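Local coordinates for putative iron binding protein (Bordetella pertussis Tohama I, PDB 1Y9U), which probably serves as the periplasmic receptor of an iron transport system, binding ferric iron through tyrosine side chains in the cleft between two lobes, at residues A[12-17]-A[60-65]; A[99-104]-A[237-242]. One frame throughout, in Å; residues are numbered along the deposited sequence.

Interaction 1 (A[12-17]-A[60-65])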
ATOM      1  N   THR A  12     -15.471   5.252  -3.201  1.00 16.06           N
ATOM      2  CA  THR A  12     -14.344   4.387  -2.856  1.00 15.95           C
ATOM      3  C   THR A  12     -14.028   3.378  -3.934  1.00 16.61           C
ATOM      4  O   THR A  12     -14.925   2.749  -4.472  1.00 15.86           O
ATOM      5  CB  THR A  12     -14.618   3.654  -1.542  1.00 15.79           C
ATOM      6  OG1 THR A  12     -13.567   2.696  -1.297  1.00 15.54           O
ATOM      7  CG2 THR A  12     -15.955   2.873  -1.580  1.00 16.47           C
ATOM      8  N   THR A  13     -12.738   3.204  -4.217  1.00 16.97           N
ATOM      9  CA  THR A  13     -12.290   2.152  -5.123  1.00 17.86           C
ATOM     10  C   THR A  13     -11.950   0.883  -4.349  1.00 19.30           C
ATOM     11  O   THR A  13     -11.574  -0.138  -4.949  1.00 20.26           O
ATOM     12  CB  THR A  13     -11.076   2.603  -5.945  1.00 17.45           C
ATOM     13  OG1 THR A  13      -9.921   2.707  -5.091  1.00 17.67           O
ATOM     14  CG2 THR A  13     -11.267   4.004  -6.575  1.00 19.00           C
ATOM     15  N   ARG A  14     -12.017   0.952  -3.017  1.00 20.68           N
ATOM     16  CA  ARG A  14     -11.872  -0.223  -2.155  1.00 22.33           C
ATOM     17  C   ARG A  14     -13.216  -0.906  -1.967  1.00 24.59           C
ATOM     18  O   ARG A  14     -14.211  -0.218  -1.693  1.00 24.65           O
ATOM     19  CB  ARG A  14     -11.327   0.187  -0.779  1.00 22.38           C
ATOM     20  CG  ARG A  14     -10.051   0.986  -0.832  1.00 21.95           C
ATOM     21  CD  ARG A  14      -9.143   0.707   0.361  1.00 23.62           C
ATOM     22  NE  ARG A  14      -8.444  -0.571   0.157  1.00 24.46           N
ATOM     23  CZ  ARG A  14      -7.445  -1.008   0.916  1.00 23.46           C
ATOM     24  NH1 ARG A  14      -7.041  -0.321   1.974  1.00 23.30           N
ATOM     25  NH2 ARG A  14      -6.862  -2.145   0.631  1.00 21.28           N
ATOM     26  N   GLU A  15     -13.231  -2.242  -2.024  1.00 27.07           N
ATOM     27  CA  GLU A  15     -14.479  -3.017  -1.998  1.00 29.35           C
ATOM     28  C   GLU A  15     -15.216  -2.584  -0.743  1.00 29.72           C
ATOM     29  O   GLU A  15     -14.616  -2.580   0.332  1.00 30.17           O
ATOM     30  CB  GLU A  15     -14.260  -4.553  -1.905  1.00 30.55           C
ATOM     31  CG  GLU A  15     -13.374  -5.275  -2.929  1.00 33.74           C
ATOM     32  CD  GLU A  15     -13.637  -4.934  -4.393  1.00 37.38           C
ATOM     33  OE1 GLU A  15     -13.007  -3.969  -4.893  1.00 39.86           O
ATOM     34  OE2 GLU A  15     -14.432  -5.658  -5.064  1.00 39.32           O
ATOM     35  N   PRO A  16     -16.491  -2.215  -0.847  1.00 30.35           N
ATOM     36  CA  PRO A  16     -17.258  -1.818   0.342  1.00 30.35           C
ATOM     37  C   PRO A  16     -17.205  -2.813   1.515  1.00 30.05           C
ATOM     38  O   PRO A  16     -17.393  -2.401   2.660  1.00 29.64           O
ATOM     39  CB  PRO A  16     -18.699  -1.660  -0.181  1.00 30.61           C
ATOM     40  CG  PRO A  16     -18.674  -1.938  -1.647  1.00 31.12           C
ATOM     41  CD  PRO A  16     -17.276  -2.088  -2.088  1.00 30.77           C
ATOM     42  N   LYS A  17     -16.946  -4.095   1.267  1.00 29.69           N
ATOM     43  CA  LYS A  17     -16.934  -5.053   2.371  1.00 29.81           C
ATOM     44  C   LYS A  17     -15.716  -4.929   3.299  1.00 28.52           C
ATOM     45  O   LYS A  17     -15.791  -5.317   4.454  1.00 28.81           O
ATOM     46  CB  LYS A  17     -17.111  -6.488   1.870  1.00 30.67           C
ATOM     47  CG  LYS A  17     -18.542  -6.823   1.400  1.00 32.49           C
ATOM     48  CD  LYS A  17     -19.678  -6.263   2.300  1.00 34.73           C
ATOM     49  CE  LYS A  17     -20.266  -4.971   1.717  1.00 35.81           C
ATOM     50  NZ  LYS A  17     -21.335  -4.372   2.554  1.00 37.17           N
ATOM     51  N   MET A  60     -11.866   7.831  -1.557  1.00 13.57           N
ATOM     52  CA  MET A  60     -10.984   6.827  -0.941  1.00 13.00           C
ATOM     53  C   MET A  60     -10.406   5.915  -2.031  1.00 13.13           C
ATOM     54  O   MET A  60     -11.161   5.386  -2.864  1.00 13.91           O
ATOM     55  CB  MET A  60     -11.796   5.982   0.039  1.00 13.21           C
ATOM     56  CG  MET A  60     -11.061   4.794   0.640  1.00 14.54           C
ATOM     57  SD  MET A  60     -12.073   3.826   1.767  1.00 15.68           S
ATOM     58  CE  MET A  60     -11.958   4.823   3.152  1.00 16.59           C
ATOM     59  N   THR A  61      -9.092   5.701  -2.015  1.00 13.29           N
ATOM     60  CA  THR A  61      -8.463   4.826  -3.002  1.00 13.52           C
ATOM     61  C   THR A  61      -7.171   4.229  -2.467  1.00 12.75           C
ATOM     62  O   THR A  61      -6.812   4.423  -1.292  1.00 12.94           O
ATOM     63  CB  THR A  61      -8.291   5.631  -4.328  1.00 14.23           C
ATOM     64  OG1 THR A  61      -7.944   4.754  -5.418  1.00 15.09           O
ATOM     65  CG2 THR A  61      -7.179   6.623  -4.245  1.00 14.64           C
ATOM     66  N   VAL A  62      -6.489   3.478  -3.326  1.00 12.43           N
ATOM     67  CA  VAL A  62      -5.228   2.836  -2.996  1.00 13.27           C
ATOM     68  C   VAL A  62      -4.171   3.332  -3.974  1.00 13.25           C
ATOM     69  O   VAL A  62      -4.489   3.594  -5.136  1.00 12.82           O
ATOM     70  CB  VAL A  62      -5.400   1.308  -3.069  1.00 13.89           C
ATOM     71  CG1 VAL A  62      -4.114   0.576  -2.722  1.00 15.46           C
ATOM     72  CG2 VAL A  62      -6.534   0.856  -2.149  1.00 14.65           C
ATOM     73  N   ASP A  63      -2.940   3.454  -3.478  1.00 12.21           N
ATOM     74  CA  ASP A  63      -1.737   3.902  -4.182  1.00 12.61           C
ATOM     75  C   ASP A  63      -1.591   5.414  -4.133  1.00 12.94           C
ATOM     76  O   ASP A  63      -2.482   6.136  -4.548  1.00 13.37           O
ATOM     77  CB  ASP A  63      -1.689   3.406  -5.624  1.00 12.98           C
ATOM     78  CG  ASP A  63      -0.310   3.452  -6.196  1.00 13.98           C
ATOM     79  OD1 ASP A  63       0.255   4.537  -6.348  1.00 14.28           O
ATOM     80  OD2 ASP A  63       0.305   2.437  -6.521  1.00 16.99           O
ATOM     81  N   ILE A  64      -0.457   5.887  -3.628  1.00 13.36           N
ATOM     82  CA  ILE A  64      -0.162   7.317  -3.572  1.00 14.73           C
ATOM     83  C   ILE A  64      -0.306   7.986  -4.933  1.00 15.30           C
ATOM     84  O   ILE A  64      -0.795   9.106  -5.017  1.00 15.81           O
ATOM     85  CB  ILE A  64       1.232   7.588  -2.950  1.00 15.67           C
ATOM     86  CG1 ILE A  64       1.519   9.086  -2.807  1.00 17.37           C
ATOM     87  CG2 ILE A  64       2.355   6.949  -3.778  1.00 15.16           C
ATOM     88  CD1 ILE A  64       0.516   9.864  -1.933  1.00 18.52           C
ATOM     89  N   GLY A  65       0.098   7.310  -6.009  1.00 15.62           N
ATOM     90  CA  GLY A  65      -0.072   7.865  -7.344  1.00 16.47           C
ATOM     91  C   GLY A  65      -1.506   8.188  -7.685  1.00 16.42           C
ATOM     92  O   GLY A  65      -1.792   9.245  -8.262  1.00 17.74           O
TER
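The guanidinium of Arg14 has a methyl group over one of its faces: CG2 of Val62 sits 3.3 Å from Arg14 NE, above the plane and displaced toward the NE rim. The same methyl also meets CD and CG of the arginine, because the chain bends at chi2 and again at chi3 (78°) and so crosses the valine at about a right angle. At the far end of the guanidinium, NH2 forms a salt bridge with Glu276, and the side chain also touches Ser240 and Ser103. Strands 7-12 and 58-62 run parallel as neighbours in the mixed sheet of a periplasmic binding protein lobe, paired at Thr12 and Met60, and residues 13-17 begin the loop that leads from the first strand to helix 20-30. The last backbone rung is Thr13 N to Met60 O, 3.0 Å long and close to straight at 163°, with the donor in the carbonyl plane. Met60 is extended through chi2, lying alongside Thr12 so that its SD comes 3.6 Å from Thr12 OG1. That hydroxyl is anti to its own backbone N (chi1 174°) and accepts from Arg14 N at 2.9 Å, forming an ST turn as the strand ends. One residue on, Thr13 and Thr61 cross obliquely and share a hydrogen bond in which either hydroxyl could be the donor, 2.9 Å between Thr13 OG1 and Thr61 OG1. Tyr143 and Tyr199 bind ferric iron, absent from this model; the Val62 side chain is about 6 Å from that of Tyr143, and the Arg14 side chain about 6 Å from that of Tyr199.

Interaction 2 (A[99-104]-A[237-242])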
ATOM      1  N   TRP A  99      -4.511  15.381   1.062  1.00 16.56           N
ATOM      2  CA  TRP A  99      -4.768  13.932   1.070  1.00 15.24           C
ATOM      3  C   TRP A  99      -4.120  13.365   2.323  1.00 13.98           C
ATOM      4  O   TRP A  99      -3.215  13.964   2.883  1.00 14.04           O
ATOM      5  CB  TRP A  99      -4.198  13.215  -0.175  1.00 14.67           C
ATOM      6  CG  TRP A  99      -2.749  13.435  -0.387  1.00 16.02           C
ATOM      7  CD1 TRP A  99      -2.168  14.396  -1.166  1.00 17.13           C
ATOM      8  CD2 TRP A  99      -1.676  12.679   0.170  1.00 14.92           C
ATOM      9  NE1 TRP A  99      -0.804  14.311  -1.085  1.00 16.97           N
ATOM     10  CE2 TRP A  99      -0.471  13.252  -0.285  1.00 15.65           C
ATOM     11  CE3 TRP A  99      -1.601  11.576   1.032  1.00 14.31           C
ATOM     12  CZ2 TRP A  99       0.780  12.763   0.089  1.00 16.17           C
ATOM     13  CZ3 TRP A  99      -0.361  11.104   1.410  1.00 14.74           C
ATOM     14  CH2 TRP A  99       0.814  11.702   0.946  1.00 15.44           C
ATOM     15  N   TYR A 100      -4.599  12.210   2.750  1.00 13.33           N
ATOM     16  CA  TYR A 100      -4.131  11.581   3.967  1.00 11.83           C
ATOM     17  C   TYR A 100      -4.052  10.062   3.815  1.00 11.20           C
ATOM     18  O   TYR A 100      -5.004   9.457   3.342  1.00 11.52           O
ATOM     19  CB  TYR A 100      -5.125  11.869   5.084  1.00 12.70           C
ATOM     20  CG  TYR A 100      -5.142  13.286   5.557  1.00 13.80           C
ATOM     21  CD1 TYR A 100      -6.007  14.209   4.997  1.00 16.27           C
ATOM     22  CD2 TYR A 100      -4.310  13.689   6.590  1.00 16.27           C
ATOM     23  CE1 TYR A 100      -6.010  15.540   5.462  1.00 17.58           C
ATOM     24  CE2 TYR A 100      -4.314  14.988   7.053  1.00 18.71           C
ATOM     25  CZ  TYR A 100      -5.150  15.888   6.500  1.00 19.52           C
ATOM     26  OH  TYR A 100      -5.151  17.164   7.014  1.00 22.51           O
ATOM     27  N   ALA A 101      -2.938   9.453   4.226  1.00 10.77           N
ATOM     28  CA  ALA A 101      -2.863   7.992   4.329  1.00 10.81           C
ATOM     29  C   ALA A 101      -3.777   7.485   5.429  1.00 10.66           C
ATOM     30  O   ALA A 101      -3.922   8.110   6.470  1.00 10.44           O
ATOM     31  CB  ALA A 101      -1.436   7.530   4.600  1.00  9.94           C
ATOM     32  N   LEU A 102      -4.387   6.334   5.167  1.00  9.84           N
ATOM     33  CA  LEU A 102      -5.212   5.596   6.120  1.00 10.31           C
ATOM     34  C   LEU A 102      -4.646   4.238   6.502  1.00  9.55           C
ATOM     35  O   LEU A 102      -4.950   3.747   7.595  1.00  9.65           O
ATOM     36  CB  LEU A 102      -6.625   5.420   5.567  1.00 10.26           C
ATOM     37  CG  LEU A 102      -7.412   6.707   5.297  1.00 10.40           C
ATOM     38  CD1 LEU A 102      -8.767   6.349   4.704  1.00 11.14           C
ATOM     39  CD2 LEU A 102      -7.613   7.543   6.556  1.00 11.31           C
ATOM     40  N   SER A 103      -3.816   3.634   5.641  1.00  9.46           N
ATOM     41  CA  SER A 103      -3.136   2.402   5.999  1.00  9.50           C
ATOM     42  C   SER A 103      -1.877   2.287   5.172  1.00  9.62           C
ATOM     43  O   SER A 103      -1.734   2.962   4.158  1.00 10.28           O
ATOM     44  CB  SER A 103      -4.021   1.191   5.750  1.00  9.42           C
ATOM     45  OG  SER A 103      -4.233   1.016   4.362  1.00 10.10           O
ATOM     46  N   LEU A 104      -0.964   1.434   5.629  1.00  9.79           N
ATOM     47  CA  LEU A 104       0.342   1.236   5.006  1.00 10.27           C
ATOM     48  C   LEU A 104       0.417  -0.144   4.386  1.00 10.46           C
ATOM     49  O   LEU A 104      -0.012  -1.131   4.998  1.00  9.98           O
ATOM     50  CB  LEU A 104       1.483   1.389   6.009  1.00 11.00           C
ATOM     51  CG  LEU A 104       1.403   2.619   6.911  1.00 13.34           C
ATOM     52  CD1 LEU A 104       2.599   2.647   7.850  1.00 14.19           C
ATOM     53  CD2 LEU A 104       1.307   3.902   6.107  1.00 13.57           C
ATOM     54  N   VAL A 237       6.844   1.619   1.929  1.00 10.37           N
ATOM     55  CA  VAL A 237       5.401   1.489   2.005  1.00 10.73           C
ATOM     56  C   VAL A 237       4.704   2.278   0.903  1.00 10.27           C
ATOM     57  O   VAL A 237       5.104   3.399   0.543  1.00 11.12           O
ATOM     58  CB  VAL A 237       4.817   1.900   3.390  1.00 11.01           C
ATOM     59  CG1 VAL A 237       5.495   1.144   4.516  1.00 12.51           C
ATOM     60  CG2 VAL A 237       4.852   3.419   3.623  1.00 12.39           C
ATOM     61  N   ASN A 238       3.691   1.665   0.316  1.00 10.32           N
ATOM     62  CA  ASN A 238       2.658   2.452  -0.369  1.00 10.71           C
ATOM     63  C   ASN A 238       1.480   2.566   0.624  1.00 10.10           C
ATOM     64  O   ASN A 238       1.573   2.122   1.779  1.00  9.87           O
ATOM     65  CB  ASN A 238       2.252   1.895  -1.762  1.00 11.88           C
ATOM     66  CG  ASN A 238       1.780   2.989  -2.753  1.00 13.92           C
ATOM     67  OD1 ASN A 238       1.217   3.996  -2.374  1.00 15.79           O
ATOM     68  ND2 ASN A 238       2.089   2.794  -4.058  1.00 16.80           N
ATOM     69  N   ILE A 239       0.392   3.173   0.194  1.00 10.55           N
ATOM     70  CA  ILE A 239      -0.700   3.473   1.100  1.00 10.46           C
ATOM     71  C   ILE A 239      -2.056   3.264   0.485  1.00 10.71           C
ATOM     72  O   ILE A 239      -2.209   3.244  -0.722  1.00 11.77           O
ATOM     73  CB  ILE A 239      -0.600   4.952   1.569  1.00 10.70           C
ATOM     74  CG1 ILE A 239      -0.777   5.924   0.390  1.00 11.85           C
ATOM     75  CG2 ILE A 239       0.683   5.207   2.345  1.00 11.27           C
ATOM     76  CD1 ILE A 239      -0.919   7.390   0.834  1.00 12.84           C
ATOM     77  N   SER A 240      -3.057   3.140   1.344  1.00  9.99           N
ATOM     78  CA  SER A 240      -4.415   3.550   0.968  1.00 10.12           C
ATOM     79  C   SER A 240      -4.651   4.917   1.601  1.00 10.64           C
ATOM     80  O   SER A 240      -3.970   5.293   2.547  1.00  9.79           O
ATOM     81  CB  SER A 240      -5.485   2.560   1.435  1.00 10.38           C
ATOM     82  OG  SER A 240      -5.718   2.685   2.836  1.00 11.12           O
ATOM     83  N   GLY A 241      -5.617   5.654   1.084  1.00 10.63           N
ATOM     84  CA  GLY A 241      -5.836   6.985   1.622  1.00 10.32           C
ATOM     85  C   GLY A 241      -7.071   7.643   1.080  1.00 10.60           C
ATOM     86  O   GLY A 241      -7.836   7.049   0.342  1.00 11.29           O
ATOM     87  N   ALA A 242      -7.267   8.898   1.472  1.00 10.59           N
ATOM     88  CA  ALA A 242      -8.483   9.613   1.183  1.00 12.29           C
ATOM     89  C   ALA A 242      -8.266  11.109   1.177  1.00 12.68           C
ATOM     90  O   ALA A 242      -7.282  11.627   1.657  1.00 13.00           O
ATOM     91  CB  ALA A 242      -9.536   9.229   2.208  1.00 12.23           C
TER
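Ser103 and Ser240 both hold OG in the crowded position between backbone N and carbonyl carbon (chi1 68° and 76°), which turns the two hydroxyls onto one face of the sheet, 2.7 Å apart from Ser103 OG to Ser240 OG. They meet at a classic beta bulge in an antiparallel pair of strands, where Leu102 and Ser103 together face Ser240 and the register slips by one. Leu102 N gives the straightest of the backbone bonds to Ser240 O (2.8 Å, 176°), although it approaches from above the carbonyl plane; Ser240 N in turn reaches Ser103 O, likewise out of plane. On the Tyr100 side of the bulge, Tyr100 and Ala242 exchange a regular pair of N-H...O bonds, each 3.0 Å between N of one residue and O of the other. Gly241 brings its CA to 3.1 Å from Tyr100 O, a close approach of the two backbones. Leu102, with CG anti to its carbonyl carbon, lays CD1 on Ala242 CB under helix 251-261. Ile239 goes to the other face: CG1 is in the crowded position and chi2 is extended, so CD1 reaches Ala101 CB and Trp99 CZ3, 3.8 Å from each, the Ile239 and Trp99 side chains crossing at about a right angle. Glu276 hydrogen-bonds Ser103 OG, and Tyr270 OH hydrogen-bonds Ser240 OG. On the Ile239 face, Leu104 CD2 rests 4.0 Å from Ile239 CG2.

Overall arrangement
Both interactions are buried and reach the same mixed sheet, meeting where strands 58-62 and 237-245 are neighbours; their centres lie about 9 Å apart. Interaction 2 is the deeper and larger, all twelve residues buried, and joins long antiparallel strands through a ladder of backbone bonds with apolar packing. Interaction 1 lies at the C-terminal ends of two parallel strands, where a single backbone bond gives way to a loop on one side and a helix start on the other, with paired hydroxyls and an arginine. Asn238 OD1 probably accepts from Ile64 N at the start of helix 64-72, and Asp63 N probably bonds Ile239 O. Glu276 serves both, pairing with Arg14 in the first and Ser103 in the second.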